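Local atomic coordinates of CDP-4-keto-6-deoxy-D-glucose-3-dehydrase (Yersinia pseudotuberculosis, PDB entry 3BB8), a protein that probably uses pyridoxal 5'-phosphate to dehydrate CDP-4-keto-6-deoxy-D-glucose at C3, a step in making dideoxysugars for lipopolysaccharide. Residues A[191-203]-A[335-347]. The protein carries 1 engineered substitution. Sequence-based numbering, arbitrary orientation.
Sequences DCCDALGSTYDGK and EATENSDPSWFGF. With PLP (pyridoxal-5'-phosphate), chain C.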
# COMPACT_ATOMS: atom_id res chain seq x y z
N ASP A 191 -12.97 -11.02 7.04
CA ASP A 191 -12.86 -9.68 6.45
C ASP A 191 -13.94 -8.85 7.15
O ASP A 191 -15.13 -9.01 6.88
CB ASP A 191 -13.11 -9.74 4.94
CG ASP A 191 -13.07 -8.35 4.29
OD1 ASP A 191 -12.92 -8.30 3.04
OD2 ASP A 191 -13.21 -7.33 5.00
N CYS A 192 -13.51 -7.97 8.05
CA CYS A 192 -14.38 -7.10 8.82
C CYS A 192 -14.23 -5.66 8.35
O CYS A 192 -14.48 -4.72 9.12
CB CYS A 192 -14.01 -7.17 10.31
SG CYS A 192 -14.13 -8.82 11.03
N CYS A 193 -13.82 -5.48 7.10
CA CYS A 193 -13.63 -4.13 6.57
C CYS A 193 -14.89 -3.26 6.62
O CYS A 193 -14.79 -2.03 6.61
CB CYS A 193 -13.08 -4.20 5.15
SG CYS A 193 -11.33 -4.71 5.08
N ASP A 194 -16.06 -3.88 6.67
CA ASP A 194 -17.30 -3.11 6.75
C ASP A 194 -18.05 -3.48 8.02
O ASP A 194 -19.24 -3.16 8.15
CB ASP A 194 -18.23 -3.42 5.57
CG ASP A 194 -17.60 -3.13 4.23
OD1 ASP A 194 -16.93 -2.09 4.08
OD2 ASP A 194 -17.79 -3.94 3.31
N ALA A 195 -17.36 -4.13 8.96
CA ALA A 195 -18.01 -4.58 10.18
C ALA A 195 -17.31 -4.24 11.50
O ALA A 195 -17.33 -5.04 12.43
CB ALA A 195 -18.24 -6.09 10.10
N LEU A 196 -16.70 -3.06 11.58
CA LEU A 196 -16.03 -2.69 12.81
C LEU A 196 -17.08 -2.42 13.89
O LEU A 196 -17.91 -1.51 13.74
CB LEU A 196 -15.17 -1.44 12.61
CG LEU A 196 -14.38 -1.00 13.84
CD1 LEU A 196 -13.47 -2.14 14.30
CD2 LEU A 196 -13.56 0.23 13.51
N GLY A 197 -17.05 -3.20 14.96
CA GLY A 197 -18.01 -3.02 16.04
C GLY A 197 -19.10 -4.07 16.05
O GLY A 197 -19.85 -4.18 17.01
N SER A 198 -19.18 -4.85 14.97
CA SER A 198 -20.17 -5.90 14.88
C SER A 198 -19.85 -7.01 15.85
O SER A 198 -18.68 -7.37 16.03
CB SER A 198 -20.22 -6.47 13.45
OG SER A 198 -20.88 -5.57 12.57
N THR A 199 -20.88 -7.55 16.48
CA THR A 199 -20.71 -8.64 17.43
C THR A 199 -21.58 -9.81 17.02
O THR A 199 -22.60 -9.65 16.35
CB THR A 199 -21.11 -8.20 18.86
OG1 THR A 199 -22.52 -7.97 18.92
CG2 THR A 199 -20.39 -6.92 19.24
N TYR A 200 -21.16 -11.01 17.41
CA TYR A 200 -21.90 -12.23 17.11
C TYR A 200 -21.82 -13.08 18.37
O TYR A 200 -20.73 -13.48 18.79
CB TYR A 200 -21.27 -12.98 15.94
CG TYR A 200 -21.95 -14.29 15.60
CD1 TYR A 200 -21.74 -15.42 16.39
CD2 TYR A 200 -22.79 -14.40 14.49
CE1 TYR A 200 -22.37 -16.64 16.07
CE2 TYR A 200 -23.42 -15.60 14.17
CZ TYR A 200 -23.20 -16.72 14.96
OH TYR A 200 -23.79 -17.93 14.63
N ASP A 201 -22.97 -13.34 18.98
CA ASP A 201 -23.02 -14.14 20.19
C ASP A 201 -22.29 -13.34 21.28
O ASP A 201 -21.68 -13.91 22.17
CB ASP A 201 -22.33 -15.49 19.95
CG ASP A 201 -22.63 -16.50 21.04
OD1 ASP A 201 -23.82 -16.68 21.37
OD2 ASP A 201 -21.68 -17.13 21.56
N GLY A 202 -22.36 -12.02 21.16
CA GLY A 202 -21.72 -11.14 22.13
C GLY A 202 -20.23 -10.88 21.91
O GLY A 202 -19.68 -9.93 22.47
N LYS A 203 -19.59 -11.70 21.09
CA LYS A 203 -18.15 -11.58 20.81
C LYS A 203 -17.83 -10.72 19.58
O LYS A 203 -18.35 -10.96 18.48
CB LYS A 203 -17.55 -12.98 20.66
CG LYS A 203 -16.04 -13.03 20.47
CD LYS A 203 -15.56 -14.47 20.27
CE LYS A 203 -14.05 -14.56 20.12
NZ LYS A 203 -13.32 -13.95 21.27
N GLU A 335 -32.23 -7.92 7.30
CA GLU A 335 -32.39 -8.65 8.55
C GLU A 335 -31.05 -9.11 9.14
O GLU A 335 -30.29 -9.84 8.49
CB GLU A 335 -33.31 -9.86 8.34
CG GLU A 335 -34.79 -9.52 8.33
CD GLU A 335 -35.65 -10.64 7.78
OE1 GLU A 335 -35.28 -11.83 7.95
OE2 GLU A 335 -36.71 -10.34 7.19
N ALA A 336 -30.78 -8.67 10.36
CA ALA A 336 -29.55 -9.05 11.04
C ALA A 336 -29.51 -10.56 11.16
O ALA A 336 -30.54 -11.21 11.30
CB ALA A 336 -29.51 -8.42 12.43
N THR A 337 -28.31 -11.13 11.10
CA THR A 337 -28.14 -12.57 11.21
C THR A 337 -28.49 -13.00 12.63
O THR A 337 -28.21 -12.29 13.60
CB THR A 337 -26.69 -12.98 10.86
OG1 THR A 337 -26.46 -12.76 9.46
CG2 THR A 337 -26.44 -14.44 11.17
N GLU A 338 -29.09 -14.18 12.75
CA GLU A 338 -29.50 -14.69 14.06
C GLU A 338 -28.38 -14.68 15.08
O GLU A 338 -27.26 -15.12 14.82
CB GLU A 338 -30.04 -16.11 13.94
CG GLU A 338 -30.90 -16.52 15.14
CD GLU A 338 -31.02 -18.02 15.30
OE1 GLU A 338 -31.37 -18.70 14.31
OE2 GLU A 338 -30.77 -18.51 16.42
N ASN A 339 -28.71 -14.15 16.26
CA ASN A 339 -27.78 -14.06 17.37
C ASN A 339 -26.58 -13.18 17.05
O ASN A 339 -25.43 -13.56 17.30
CB ASN A 339 -27.31 -15.47 17.78
CG ASN A 339 -26.51 -15.46 19.06
OD1 ASN A 339 -26.81 -14.72 20.00
ND2 ASN A 339 -25.48 -16.30 19.12
N SER A 340 -26.84 -12.00 16.50
CA SER A 340 -25.77 -11.07 16.18
C SER A 340 -26.24 -9.65 16.37
O SER A 340 -27.43 -9.37 16.29
CB SER A 340 -25.32 -11.27 14.72
OG SER A 340 -26.21 -10.64 13.82
N ASP A 341 -25.31 -8.75 16.65
CA ASP A 341 -25.64 -7.34 16.84
C ASP A 341 -24.81 -6.58 15.80
O ASP A 341 -23.80 -5.96 16.11
CB ASP A 341 -25.27 -6.91 18.27
CG ASP A 341 -25.82 -5.54 18.63
OD1 ASP A 341 -26.56 -4.94 17.81
OD2 ASP A 341 -25.50 -5.05 19.74
N PRO A 342 -25.27 -6.63 14.55
CA PRO A 342 -24.51 -6.06 13.43
C PRO A 342 -24.33 -4.55 13.57
O PRO A 342 -25.32 -3.83 13.73
CB PRO A 342 -25.40 -6.37 12.22
CG PRO A 342 -26.77 -6.44 12.78
CD PRO A 342 -26.63 -7.02 14.16
N SER A 343 -23.09 -4.09 13.51
CA SER A 343 -22.80 -2.67 13.32
C SER A 343 -22.95 -2.28 11.86
O SER A 343 -21.97 -2.25 11.11
CB SER A 343 -21.40 -2.34 13.82
OG SER A 343 -21.11 -0.96 13.65
N TRP A 344 -24.17 -1.97 11.45
CA TRP A 344 -24.47 -1.70 10.05
C TRP A 344 -23.57 -0.69 9.35
O TRP A 344 -23.28 0.39 9.88
CB TRP A 344 -25.94 -1.29 9.87
CG TRP A 344 -26.89 -2.37 10.30
CD1 TRP A 344 -27.52 -2.47 11.51
CD2 TRP A 344 -27.22 -3.56 9.58
NE1 TRP A 344 -28.22 -3.65 11.58
CE2 TRP A 344 -28.05 -4.34 10.41
CE3 TRP A 344 -26.89 -4.04 8.31
CZ2 TRP A 344 -28.56 -5.58 10.01
CZ3 TRP A 344 -27.40 -5.28 7.91
CH2 TRP A 344 -28.23 -6.04 8.76
N PHE A 345 -23.11 -1.09 8.17
CA PHE A 345 -22.24 -0.28 7.32
C PHE A 345 -23.14 0.51 6.39
O PHE A 345 -22.90 1.69 6.11
CB PHE A 345 -21.32 -1.20 6.51
CG PHE A 345 -20.48 -0.49 5.48
CD1 PHE A 345 -20.94 -0.32 4.18
CD2 PHE A 345 -19.22 0.01 5.80
CE1 PHE A 345 -20.17 0.34 3.22
CE2 PHE A 345 -18.44 0.67 4.85
CZ PHE A 345 -18.92 0.83 3.56
N GLY A 346 -24.19 -0.16 5.92
CA GLY A 346 -25.16 0.45 5.03
C GLY A 346 -26.48 -0.27 5.19
O GLY A 346 -26.57 -1.24 5.95
N PHE A 347 -27.50 0.20 4.48
CA PHE A 347 -28.85 -0.39 4.55
C PHE A 347 -29.18 -1.10 3.23
O PHE A 347 -29.58 -0.45 2.27
CB PHE A 347 -29.86 0.72 4.81
CG PHE A 347 -31.21 0.24 5.25
CD1 PHE A 347 -31.43 -0.13 6.58
CD2 PHE A 347 -32.27 0.17 4.35
CE1 PHE A 347 -32.69 -0.56 7.00
CE2 PHE A 347 -33.53 -0.25 4.76
CZ PHE A 347 -33.75 -0.62 6.09
N1 PLP C . -13.58 -5.77 1.73
C2 PLP C . -14.80 -5.13 1.88
C2A PLP C . -16.03 -6.00 2.15
C3 PLP C . -14.88 -3.71 1.78
O3 PLP C . -16.05 -3.05 1.91
C4 PLP C . -13.67 -2.93 1.53
C4A PLP C . -13.81 -1.37 1.46
C5 PLP C . -12.44 -3.65 1.38
C6 PLP C . -12.44 -5.10 1.49
C5A PLP C . -11.09 -3.07 1.11
O4P PLP C . -10.87 -1.87 1.71
P PLP C . -10.14 -0.61 1.02
O1P PLP C . -9.70 0.28 2.17
O2P PLP C . -11.30 0.11 0.12
O3P PLP C . -8.98 -1.09 0.15
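Phe345 holds CG trans to its own backbone N (chi1 173°), while Asp194 turns its carboxylate back beside the backbone N (chi1 -59°), and these two torsions bring acid and ring together. Asp194 CB packs on the ring at 3.6 Å from Phe345 CD2; the inclined carboxylate puts OD1 over one face, though that atom's position is less certain. The same carboxylate lies against O3 of pyridoxal phosphate, but the fit is too tight in the model to be trusted, and either carboxylate oxygen could take the O3 proton. Asp191 OD1 accepts from the cofactor's pyridine N1 at 2.9 Å, the aspartate-pyridine pairing characteristic of fold type I aminotransferases; its OD2 closes an Asx turn on Cys193 N.

Away from the cofactor, Ser198 OG receives Ser343 N at 2.8 Å and also bonds Gly169 O, so this buried hydroxyl is gripped twice. Thr199 and Asp341 form an antiparallel hydrogen-bonded pair, with Asp341 N to Thr199 O at 2.9 Å and a weak return bond; Asp341 OD2 reaches Lys314 in a salt bridge. On the face opposite Thr199 and Asp341, shared with Ser340, the Tyr200 ring carries Asn339 O over one side and Thr337 CG2 at its edge. At the exposed end, Asn339 ND2 gives a nearly straight bond (171°) to the anti side of Asp201 OD1, 2.8 Å away and somewhat out of the carboxylate plane.

The 203-204 strand completes a small three-stranded antiparallel sheet with 199-200 in the middle. Leu196 and Ser343 pack on helix 293-323, and Asp191 ends strand 187-191 of the large mixed sheet, beside strand 211-215.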